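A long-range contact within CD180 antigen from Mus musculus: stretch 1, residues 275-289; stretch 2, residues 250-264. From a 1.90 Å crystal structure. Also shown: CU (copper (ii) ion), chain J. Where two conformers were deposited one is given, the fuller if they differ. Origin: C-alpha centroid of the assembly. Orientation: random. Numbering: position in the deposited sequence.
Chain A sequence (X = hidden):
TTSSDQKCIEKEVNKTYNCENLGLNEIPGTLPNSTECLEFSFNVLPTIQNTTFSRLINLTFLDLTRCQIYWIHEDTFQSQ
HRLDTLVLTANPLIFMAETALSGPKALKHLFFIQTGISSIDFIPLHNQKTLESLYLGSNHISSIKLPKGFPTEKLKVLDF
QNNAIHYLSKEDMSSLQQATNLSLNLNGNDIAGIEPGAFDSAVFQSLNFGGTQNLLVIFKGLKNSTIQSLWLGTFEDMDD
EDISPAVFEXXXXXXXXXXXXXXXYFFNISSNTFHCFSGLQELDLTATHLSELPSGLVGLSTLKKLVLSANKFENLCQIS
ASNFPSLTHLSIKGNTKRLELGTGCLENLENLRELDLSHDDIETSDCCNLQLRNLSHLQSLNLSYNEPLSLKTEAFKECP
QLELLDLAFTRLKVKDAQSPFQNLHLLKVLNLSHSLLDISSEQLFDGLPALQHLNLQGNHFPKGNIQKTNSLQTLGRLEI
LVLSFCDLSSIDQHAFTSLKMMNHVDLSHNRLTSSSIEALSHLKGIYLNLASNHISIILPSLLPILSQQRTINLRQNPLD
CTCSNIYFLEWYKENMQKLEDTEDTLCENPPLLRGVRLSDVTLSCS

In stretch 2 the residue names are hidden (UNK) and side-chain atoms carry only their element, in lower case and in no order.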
ATOM      1  N   HIS A 275       3.156 -34.420 -21.998  1.00 17.68           N
ATOM      2  CA  HIS A 275       3.605 -35.754 -21.542  1.00 18.37           C
ATOM      3  C   HIS A 275       3.734 -35.897 -20.027  1.00 18.72           C
ATOM      4  O   HIS A 275       3.638 -37.018 -19.555  1.00 21.06           O
ATOM      5  CB  HIS A 275       4.905 -36.195 -22.243  1.00 19.49           C
ATOM      6  CG  HIS A 275       6.138 -35.456 -21.768  1.00 18.30           C
ATOM      7  ND1 HIS A 275       6.583 -34.314 -22.343  1.00 18.86           N
ATOM      8  CD2 HIS A 275       7.014 -35.730 -20.714  1.00 21.12           C
ATOM      9  CE1 HIS A 275       7.698 -33.889 -21.713  1.00 17.99           C
ATOM     10  NE2 HIS A 275       7.960 -34.756 -20.713  1.00 20.42           N
ATOM     11  N   CYS A 276       3.927 -34.792 -19.264  1.00 17.42           N
ATOM     12  CA  CYS A 276       3.867 -34.853 -17.787  1.00 20.21           C
ATOM     13  C   CYS A 276       2.481 -34.783 -17.114  1.00 21.73           C
ATOM     14  O   CYS A 276       2.394 -34.744 -15.860  1.00 20.70           O
ATOM     15  CB  CYS A 276       4.826 -33.839 -17.119  1.00 21.11           C
ATOM     16  SG  CYS A 276       6.539 -34.439 -17.140  1.00 27.14           S
ATOM     17  N   PHE A 277       1.414 -34.816 -17.905  1.00 21.82           N
ATOM     18  CA  PHE A 277       0.074 -34.506 -17.386  1.00 19.78           C
ATOM     19  C   PHE A 277      -0.713 -35.781 -17.166  1.00 19.88           C
ATOM     20  O   PHE A 277      -1.926 -35.732 -16.928  1.00 18.51           O
ATOM     21  CB  PHE A 277      -0.716 -33.582 -18.368  1.00 18.48           C
ATOM     22  CG  PHE A 277      -0.238 -32.141 -18.387  1.00 18.15           C
ATOM     23  CD1 PHE A 277       1.036 -31.800 -18.821  1.00 16.03           C
ATOM     24  CD2 PHE A 277      -1.104 -31.105 -17.972  1.00 17.68           C
ATOM     25  CE1 PHE A 277       1.434 -30.455 -18.871  1.00 17.66           C
ATOM     26  CE2 PHE A 277      -0.705 -29.773 -17.975  1.00 17.40           C
ATOM     27  CZ  PHE A 277       0.566 -29.432 -18.435  1.00 15.65           C
ATOM     28  N   SER A 278      -0.053 -36.943 -17.182  1.00 20.31           N
ATOM     29  CA  SER A 278      -0.822 -38.177 -17.167  1.00 20.59           C
ATOM     30  C   SER A 278      -1.639 -38.424 -15.904  1.00 24.32           C
ATOM     31  O   SER A 278      -2.634 -39.138 -15.963  1.00 24.63           O
ATOM     32  CB  SER A 278      -0.000 -39.428 -17.590  1.00 26.01           C
ATOM     33  OG  SER A 278       1.074 -39.584 -16.709  1.00 36.05           O
ATOM     34  N   GLY A 279      -1.287 -37.831 -14.766  1.00 22.73           N
ATOM     35  CA  GLY A 279      -2.214 -37.928 -13.595  1.00 25.41           C
ATOM     36  C   GLY A 279      -3.461 -37.011 -13.605  1.00 24.65           C
ATOM     37  O   GLY A 279      -4.393 -37.193 -12.809  1.00 21.92           O
ATOM     38  N   LEU A 280      -3.497 -36.025 -14.497  1.00 19.89           N
ATOM     39  CA  LEU A 280      -4.594 -35.023 -14.452  1.00 19.90           C
ATOM     40  C   LEU A 280      -5.965 -35.576 -14.802  1.00 16.59           C
ATOM     41  O   LEU A 280      -6.124 -36.383 -15.724  1.00 19.04           O
ATOM     42  CB  LEU A 280      -4.328 -33.806 -15.355  1.00 19.12           C
ATOM     43  CG  LEU A 280      -3.479 -32.626 -14.840  1.00 21.09           C
ATOM     44  CD1 LEU A 280      -4.135 -31.878 -13.698  1.00 16.63           C
ATOM     45  CD2 LEU A 280      -2.067 -33.062 -14.446  1.00 23.48           C
ATOM     46  N   GLN A 281      -6.960 -35.116 -14.051  1.00 15.33           N
ATOM     47  CA  GLN A 281      -8.336 -35.409 -14.383  1.00 16.60           C
ATOM     48  C   GLN A 281      -8.979 -34.298 -15.212  1.00 16.15           C
ATOM     49  O   GLN A 281      -9.869 -34.575 -16.022  1.00 17.57           O
ATOM     50  CB  GLN A 281      -9.140 -35.670 -13.107  1.00 17.50           C
ATOM     51  CG  GLN A 281      -8.588 -36.850 -12.262  1.00 21.60           C
ATOM     52  CD  GLN A 281      -8.519 -38.157 -13.017  1.00 28.24           C
ATOM     53  OE1 GLN A 281      -9.539 -38.707 -13.449  1.00 27.58           O
ATOM     54  NE2 GLN A 281      -7.310 -38.681 -13.165  1.00 31.43           N
ATOM     55  N   GLU A 282      -8.568 -33.046 -14.977  1.00 16.87           N
ATOM     56  CA  GLU A 282      -9.210 -31.914 -15.638  1.00 17.45           C
ATOM     57  C   GLU A 282      -8.136 -30.960 -16.103  1.00 17.38           C
ATOM     58  O   GLU A 282      -7.183 -30.676 -15.339  1.00 16.11           O
ATOM     59  CB  GLU A 282     -10.101 -31.130 -14.686  1.00 21.76           C
ATOM     60  CG  GLU A 282     -11.083 -31.970 -13.913  1.00 25.10           C
ATOM     61  CD  GLU A 282     -12.167 -31.106 -13.266  1.00 40.95           C
ATOM     62  OE1 GLU A 282     -12.242 -29.852 -13.556  1.00 39.43           O
ATOM     63  OE2 GLU A 282     -12.925 -31.698 -12.464  1.00 47.83           O
ATOM     64  N   LEU A 283      -8.275 -30.491 -17.342  1.00 14.57           N
ATOM     65  CA  LEU A 283      -7.292 -29.558 -17.909  1.00 15.85           C
ATOM     66  C   LEU A 283      -8.048 -28.397 -18.577  1.00 15.48           C
ATOM     67  O   LEU A 283      -8.965 -28.601 -19.404  1.00 16.99           O
ATOM     68  CB  LEU A 283      -6.363 -30.261 -18.927  1.00 15.04           C
ATOM     69  CG  LEU A 283      -5.526 -29.392 -19.876  1.00 15.21           C
ATOM     70  CD1 LEU A 283      -4.497 -28.635 -19.033  1.00 17.25           C
ATOM     71  CD2 LEU A 283      -4.864 -30.353 -20.845  1.00 16.18           C
ATOM     72  N   ASP A 284      -7.670 -27.188 -18.207  1.00 16.37           N
ATOM     73  CA  ASP A 284      -8.351 -25.988 -18.753  1.00 16.95           C
ATOM     74  C   ASP A 284      -7.378 -25.160 -19.591  1.00 15.53           C
ATOM     75  O   ASP A 284      -6.438 -24.554 -19.051  1.00 16.30           O
ATOM     76  CB  ASP A 284      -8.921 -25.126 -17.614  1.00 18.98           C
ATOM     77  CG  ASP A 284      -9.904 -24.065 -18.122  1.00 20.87           C
ATOM     78  OD1 ASP A 284      -9.605 -23.399 -19.162  1.00 17.59           O
ATOM     79  OD2 ASP A 284     -10.995 -23.944 -17.504  1.00 18.45           O
ATOM     80  N   LEU A 285      -7.637 -25.080 -20.894  1.00 15.32           N
ATOM     81  CA  LEU A 285      -6.776 -24.306 -21.822  1.00 15.93           C
ATOM     82  C   LEU A 285      -7.537 -23.132 -22.461  1.00 15.21           C
ATOM     83  O   LEU A 285      -7.347 -22.826 -23.642  1.00 16.99           O
ATOM     84  CB  LEU A 285      -6.205 -25.242 -22.870  1.00 15.10           C
ATOM     85  CG  LEU A 285      -5.270 -26.356 -22.314  1.00 17.25           C
ATOM     86  CD1 LEU A 285      -4.983 -27.391 -23.402  1.00 15.19           C
ATOM     87  CD2 LEU A 285      -3.949 -25.762 -21.811  1.00 17.21           C
ATOM     88  N   THR A 286      -8.414 -22.503 -21.668  1.00 17.12           N
ATOM     89  CA  THR A 286      -9.230 -21.374 -22.113  1.00 14.84           C
ATOM     90  C   THR A 286      -8.361 -20.250 -22.695  1.00 15.30           C
ATOM     91  O   THR A 286      -7.372 -19.817 -22.055  1.00 15.03           O
ATOM     92  CB  THR A 286     -10.066 -20.807 -20.956  1.00 15.94           C
ATOM     93  OG1 THR A 286     -11.021 -21.779 -20.550  1.00 14.99           O
ATOM     94  CG2 THR A 286     -10.847 -19.510 -21.443  1.00 15.97           C
ATOM     95  N   ALA A 287      -8.688 -19.830 -23.907  1.00 15.66           N
ATOM     96  CA  ALA A 287      -8.058 -18.631 -24.522  1.00 14.47           C
ATOM     97  C   ALA A 287      -6.527 -18.727 -24.613  1.00 15.25           C
ATOM     98  O   ALA A 287      -5.835 -17.763 -24.276  1.00 17.18           O
ATOM     99  CB  ALA A 287      -8.482 -17.370 -23.769  1.00 15.15           C
ATOM    100  N   THR A 288      -6.015 -19.851 -25.097  1.00 14.42           N
ATOM    101  CA  THR A 288      -4.571 -20.071 -25.158  1.00 14.94           C
ATOM    102  C   THR A 288      -4.026 -19.947 -26.578  1.00 15.07           C
ATOM    103  O   THR A 288      -2.899 -20.418 -26.871  1.00 16.40           O
ATOM    104  CB  THR A 288      -4.165 -21.462 -24.577  1.00 15.45           C
ATOM    105  OG1 THR A 288      -4.985 -22.509 -25.157  1.00 14.97           O
ATOM    106  CG2 THR A 288      -4.263 -21.428 -23.004  1.00 15.16           C
ATOM    107  N   HIS A 289      -4.790 -19.284 -27.452  1.00 16.25           N
ATOM    108  CA  HIS A 289      -4.417 -19.071 -28.894  1.00 18.92           C
ATOM    109  C   HIS A 289      -4.249 -20.344 -29.694  1.00 17.37           C
ATOM    110  O   HIS A 289      -3.494 -20.384 -30.660  1.00 18.71           O
ATOM    111  CB  HIS A 289      -3.169 -18.211 -28.994  1.00 20.13           C
ATOM    112  CG  HIS A 289      -3.281 -16.927 -28.224  1.00 26.65           C
ATOM    113  ND1 HIS A 289      -3.721 -15.779 -28.790  1.00 30.75           N
ATOM    114  CD2 HIS A 289      -3.086 -16.650 -26.859  1.00 27.38           C
ATOM    115  CE1 HIS A 289      -3.758 -14.804 -27.851  1.00 28.70           C
ATOM    116  NE2 HIS A 289      -3.358 -15.339 -26.675  1.00 28.20           N
ATOM    117  N   UNK A 250       8.340 -30.423 -13.872  1.00 21.45           N
ATOM    118  CA  UNK A 250       8.035 -30.659 -12.442  1.00 19.84           C
ATOM    119  C   UNK A 250       6.704 -31.349 -12.189  1.00 19.98           C
ATOM    120  O   UNK A 250       6.490 -31.995 -11.157  1.00 19.66           O
ATOM    121  N   UNK A 251       5.773 -31.217 -13.113  1.00 20.38           N
ATOM    122  CA  UNK A 251       4.456 -31.857 -12.894  1.00 19.45           C
ATOM    123  C   UNK A 251       4.517 -33.393 -12.779  1.00 22.54           C
ATOM    124  O   UNK A 251       3.605 -34.001 -12.222  1.00 18.30           O
ATOM    125  c   UNK A 251       1.403 -30.961 -15.171  1.00 23.60           C
ATOM    126  c   UNK A 251       2.002 -31.629 -13.922  1.00 24.72           C
ATOM    127  c   UNK A 251       1.500 -30.912 -12.665  1.00 23.83           C
ATOM    128  c   UNK A 251       3.509 -31.498 -14.054  1.00 20.17           C
ATOM    129  N   UNK A 252       5.570 -33.996 -13.339  1.00 19.85           N
ATOM    130  CA  UNK A 252       5.787 -35.436 -13.287  1.00 24.29           C
ATOM    131  C   UNK A 252       6.086 -35.916 -11.849  1.00 23.15           C
ATOM    132  O   UNK A 252       6.067 -37.139 -11.581  1.00 24.28           O
ATOM    133  c   UNK A 252       6.953 -35.826 -14.251  1.00 22.84           C
ATOM    134  s   UNK A 252       6.428 -36.216 -15.930  1.00 30.64           S
ATOM    135  N   UNK A 253       6.406 -34.975 -10.941  1.00 20.57           N
ATOM    136  CA  UNK A 253       6.731 -35.320  -9.550  1.00 22.22           C
ATOM    137  C   UNK A 253       5.737 -34.767  -8.526  1.00 21.76           C
ATOM    138  O   UNK A 253       6.120 -34.499  -7.394  1.00 22.60           O
ATOM    139  c   UNK A 253       9.206 -35.339 -10.164  1.00 22.89           C
ATOM    140  c   UNK A 253       8.136 -34.828  -9.199  1.00 21.61           C
ATOM    141  o   UNK A 253      11.277 -34.131  -9.857  1.00 22.84           O
ATOM    142  o   UNK A 253      11.057 -36.118  -8.892  1.00 24.21           O
ATOM    143  c   UNK A 253      10.613 -35.182  -9.604  1.00 27.08           C
ATOM    144  N   UNK A 254       4.481 -34.617  -8.973  0.50 19.83           N
ATOM    145  CA  UNK A 254       3.410 -33.942  -8.246  0.50 20.84           C
ATOM    146  C   UNK A 254       2.124 -34.712  -8.432  0.50 19.82           C
ATOM    147  O   UNK A 254       1.944 -35.427  -9.404  0.50 20.67           O
ATOM    148  c   UNK A 254       2.404 -29.521  -8.733  0.50 16.68           C
ATOM    149  c   UNK A 254       4.297 -31.549  -8.500  0.50 17.88           C
ATOM    150  c   UNK A 254       3.189 -32.526  -8.811  0.50 18.58           C
ATOM    151  s   UNK A 254       3.998 -30.030  -9.405  0.50 16.28           S
ATOM    152  N   UNK A 255       1.216 -34.568  -7.495  0.50 17.97           N
ATOM    153  CA  UNK A 255      -0.103 -35.110  -7.723  0.50 18.67           C
ATOM    154  C   UNK A 255      -1.046 -33.921  -7.900  0.50 19.57           C
ATOM    155  O   UNK A 255      -1.095 -33.075  -7.007  0.50 19.51           O
ATOM    156  c   UNK A 255      -0.513 -35.951  -6.514  0.50 16.59           C
ATOM    157  o   UNK A 255      -1.767 -36.573  -6.741  0.50 17.63           O
ATOM    158  N   UNK A 256      -1.763 -33.832  -9.040  1.00 20.17           N
ATOM    159  CA  UNK A 256      -2.741 -32.744  -9.258  1.00 17.64           C
ATOM    160  C   UNK A 256      -4.000 -33.312  -9.906  1.00 19.23           C
ATOM    161  O   UNK A 256      -3.908 -34.067 -10.894  1.00 17.47           O
ATOM    162  c   UNK A 256      -0.847 -31.088  -9.657  1.00 20.90           C
ATOM    163  c   UNK A 256      -2.171 -31.639 -10.200  1.00 18.75           C
ATOM    164  c   UNK A 256      -3.150 -30.451 -10.336  1.00 16.52           C
ATOM    165  N   UNK A 257      -5.170 -32.931  -9.403  0.50 17.39           N
ATOM    166  CA  UNK A 257      -6.411 -33.384 -10.030  0.50 19.15           C
ATOM    167  C   UNK A 257      -6.802 -32.496 -11.219  0.50 18.39           C
ATOM    168  O   UNK A 257      -7.182 -33.005 -12.264  0.50 17.51           O
ATOM    169  o   UNK A 257      -9.194 -36.504  -8.226  0.50 31.80           O
ATOM    170  c   UNK A 257      -8.253 -35.817  -8.712  0.50 32.23           C
ATOM    171  c   UNK A 257      -7.560 -33.390  -9.029  0.50 22.73           C
ATOM    172  o   UNK A 257      -7.050 -36.205  -8.718  0.50 28.63           O
ATOM    173  c   UNK A 257      -8.609 -34.447  -9.309  0.50 26.19           C
ATOM    174  N   UNK A 258      -6.685 -31.175 -11.053  1.00 15.64           N
ATOM    175  CA  UNK A 258      -7.239 -30.229 -12.022  1.00 15.67           C
ATOM    176  C   UNK A 258      -6.286 -29.081 -12.160  1.00 15.61           C
ATOM    177  O   UNK A 258      -5.801 -28.554 -11.147  1.00 19.28           O
ATOM    178  o   UNK A 258      -9.126 -28.716 -12.398  1.00 25.59           O
ATOM    179  c   UNK A 258      -8.627 -29.747 -11.560  1.00 18.82           C
ATOM    180  N   UNK A 259      -6.019 -28.678 -13.403  1.00 15.90           N
ATOM    181  CA  UNK A 259      -5.084 -27.575 -13.631  1.00 15.35           C
ATOM    182  C   UNK A 259      -5.679 -26.600 -14.629  1.00 17.39           C
ATOM    183  O   UNK A 259      -6.330 -27.014 -15.627  1.00 16.74           O
ATOM    184  c   UNK A 259      -2.702 -26.895 -14.233  1.00 22.20           C
ATOM    185  c   UNK A 259      -3.682 -28.058 -14.076  1.00 16.69           C
ATOM    186  c   UNK A 259      -1.236 -27.382 -14.317  1.00 27.89           C
ATOM    187  c   UNK A 259      -3.752 -28.874 -15.350  1.00 22.50           C
ATOM    188  N   UNK A 260      -5.437 -25.303 -14.380  1.00 14.04           N
ATOM    189  CA  UNK A 260      -5.922 -24.266 -15.304  1.00 14.25           C
ATOM    190  C   UNK A 260      -4.688 -23.539 -15.820  1.00 14.31           C
ATOM    191  O   UNK A 260      -3.810 -23.130 -15.024  1.00 16.87           O
ATOM    192  c   UNK A 260      -7.486 -22.240 -15.479  1.00 17.89           C
ATOM    193  n   UNK A 260      -8.780 -22.243 -15.610  1.00 14.00           N
ATOM    194  c   UNK A 260      -6.877 -23.294 -14.540  1.00 13.90           C
ATOM    195  o   UNK A 260      -6.763 -21.439 -16.056  1.00 16.84           O
ATOM    196  N   UNK A 261      -4.585 -23.387 -17.140  1.00 14.80           N
ATOM    197  CA  UNK A 261      -3.492 -22.688 -17.758  1.00 13.88           C
ATOM    198  C   UNK A 261      -4.000 -21.582 -18.706  1.00 15.80           C
ATOM    199  O   UNK A 261      -3.386 -21.305 -19.741  1.00 14.15           O
ATOM    200  c   UNK A 261      -1.783 -24.606 -17.612  1.00 16.50           C
ATOM    201  c   UNK A 261      -2.628 -23.721 -18.546  1.00 13.83           C
ATOM    202  c   UNK A 261      -1.283 -25.901 -18.241  1.00 16.96           C
ATOM    203  c   UNK A 261      -0.609 -23.776 -17.035  1.00 15.78           C
ATOM    204  N   UNK A 262      -5.125 -20.968 -18.369  1.00 14.98           N
ATOM    205  CA  UNK A 262      -5.721 -20.019 -19.317  1.00 16.34           C
ATOM    206  C   UNK A 262      -4.772 -18.875 -19.739  1.00 15.89           C
ATOM    207  O   UNK A 262      -3.932 -18.416 -18.936  1.00 15.50           O
ATOM    208  c   UNK A 262      -7.027 -19.455 -18.725  1.00 14.54           C
ATOM    209  n   UNK A 262      -7.552 -16.205 -17.222  1.00 16.60           N
ATOM    210  o   UNK A 262      -9.092 -17.780 -17.490  1.00 15.45           O
ATOM    211  c   UNK A 262      -6.804 -18.503 -17.523  1.00 15.47           C
ATOM    212  c   UNK A 262      -7.925 -17.457 -17.410  1.00 15.89           C
ATOM    213  N   UNK A 263      -4.917 -18.444 -20.996  1.00 15.03           N
ATOM    214  CA  UNK A 263      -4.313 -17.212 -21.538  1.00 17.84           C
ATOM    215  C   UNK A 263      -2.816 -17.287 -21.724  1.00 18.56           C
ATOM    216  O   UNK A 263      -2.218 -16.322 -22.160  1.00 17.15           O
ATOM    217  n   UNK A 263      -8.161 -13.763 -22.540  1.00 31.02           N
ATOM    218  c   UNK A 263      -6.527 -14.200 -20.685  1.00 23.42           C
ATOM    219  c   UNK A 263      -7.986 -13.936 -21.076  1.00 29.57           C
ATOM    220  c   UNK A 263      -4.713 -15.963 -20.750  1.00 16.10           C
ATOM    221  c   UNK A 263      -6.219 -15.686 -20.834  1.00 19.04           C
ATOM    222  N   UNK A 264      -2.192 -18.423 -21.385  1.00 17.85           N
ATOM    223  CA  UNK A 264      -0.809 -18.626 -21.833  1.00 18.52           C
ATOM    224  C   UNK A 264      -0.766 -18.855 -23.302  1.00 21.43           C
ATOM    225  O   UNK A 264      -1.769 -19.295 -23.919  1.00 19.28           O
ATOM    226  c   UNK A 264       0.133 -19.483 -19.640  1.00 18.19           C
ATOM    227  n   UNK A 264       0.069 -19.235 -17.441  1.00 17.93           N
ATOM    228  c   UNK A 264      -0.564 -19.829 -18.489  1.00 16.45           C
ATOM    229  c   UNK A 264       1.137 -18.538 -17.917  1.00 21.29           C
ATOM    230  n   UNK A 264       1.155 -18.670 -19.252  1.00 19.09           N
ATOM    231  c   UNK A 264      -0.134 -19.795 -21.086  1.00 21.43           C
TER
HETATM  232 CU    CU J   1       9.760 -34.512 -19.780  0.50 22.11          CU
HETATM  233  O   HOH W   1      -6.032 -14.933 -24.398  1.00 29.16           O
HETATM  234  O   HOH W   2      -3.426 -14.392 -23.808  1.00 39.82           O

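Position 250 has no side-chain atoms and does not contact stretch 1; it is Gly 250. Position 251 carries four carbons, forked at the second. One terminal carbon sits over the face of the Phe 277 ring. Four carbons forked at the second make this Leu 251. Its CD2 lies 3.5 Å from the ring centroid of Phe 277, almost on the ring normal. Position 252 has one carbon and then a sulfur, 2.2 Å from Cys 276 SG. The residue is Cys 252, and the pair forms a disulfide with chi3 of -98°.

Position 253 has three carbons, the third carrying two oxygens, out of reach of stretch 1: Glu 253. Position 254 is an unbranched chain of two carbons, a sulfur and a carbon, also out of reach: Met 254. Position 255 has one carbon and one oxygen; its CA-to-CB bond points away from stretch 1, which it does not touch: Ser 255. Position 256 has one carbon carrying two more, and it packs on Leu 280. It is Val 256, with CG1 3.8 Å from Leu 280 CD1.

Position 257 has three carbons ending in two oxygens. Its CA-to-CB bond points away, but the chain end comes nearer, its last carbon 3.7 Å from Gln 281 CG. It is Glu 257. Position 258 has one carbon and one oxygen, the latter 3.5 Å from Glu 282 CB: Ser 258. Position 259 has four carbons forked at the first, with one arm two carbons long. The one-carbon arm lies 3.4 Å from Leu 280 CD1, and Phe 277 and Leu 283 are also near. It is Ile 259.

Position 260 has two carbons, the second carrying one oxygen and one nitrogen, beside Asp 284. It is Asn 260; its OD1 accepts from the backbone of position 262. Position 261 has four carbons forked at the second, near Phe 277, Leu 283 and Leu 285: Leu 261. Position 262 has three carbons ending in oxygen and nitrogen, packed by Thr 286: Gln 262. Position 263 has four carbons in a row ending in nitrogen, near Ala 287: Lys 263. A water bridges its NZ to Ala 287 O. Position 264 has one carbon and a five-membered ring of three carbons and two nitrogens. Its CA-to-CB bond points away; backbone O lies 3.2 Å from Thr 288 CA. It is His 264.

The contact pairs two parallel strands. Glu 257 O accepts from Gln 281 N and Glu 282 N. Bonds then alternate from Ile 259 N to Leu 261 N. Apolar side chains pack beside this ladder, and the disulfide adds a covalent tie.

Stretch 2 250-264: GLCEMSVESINLQKH
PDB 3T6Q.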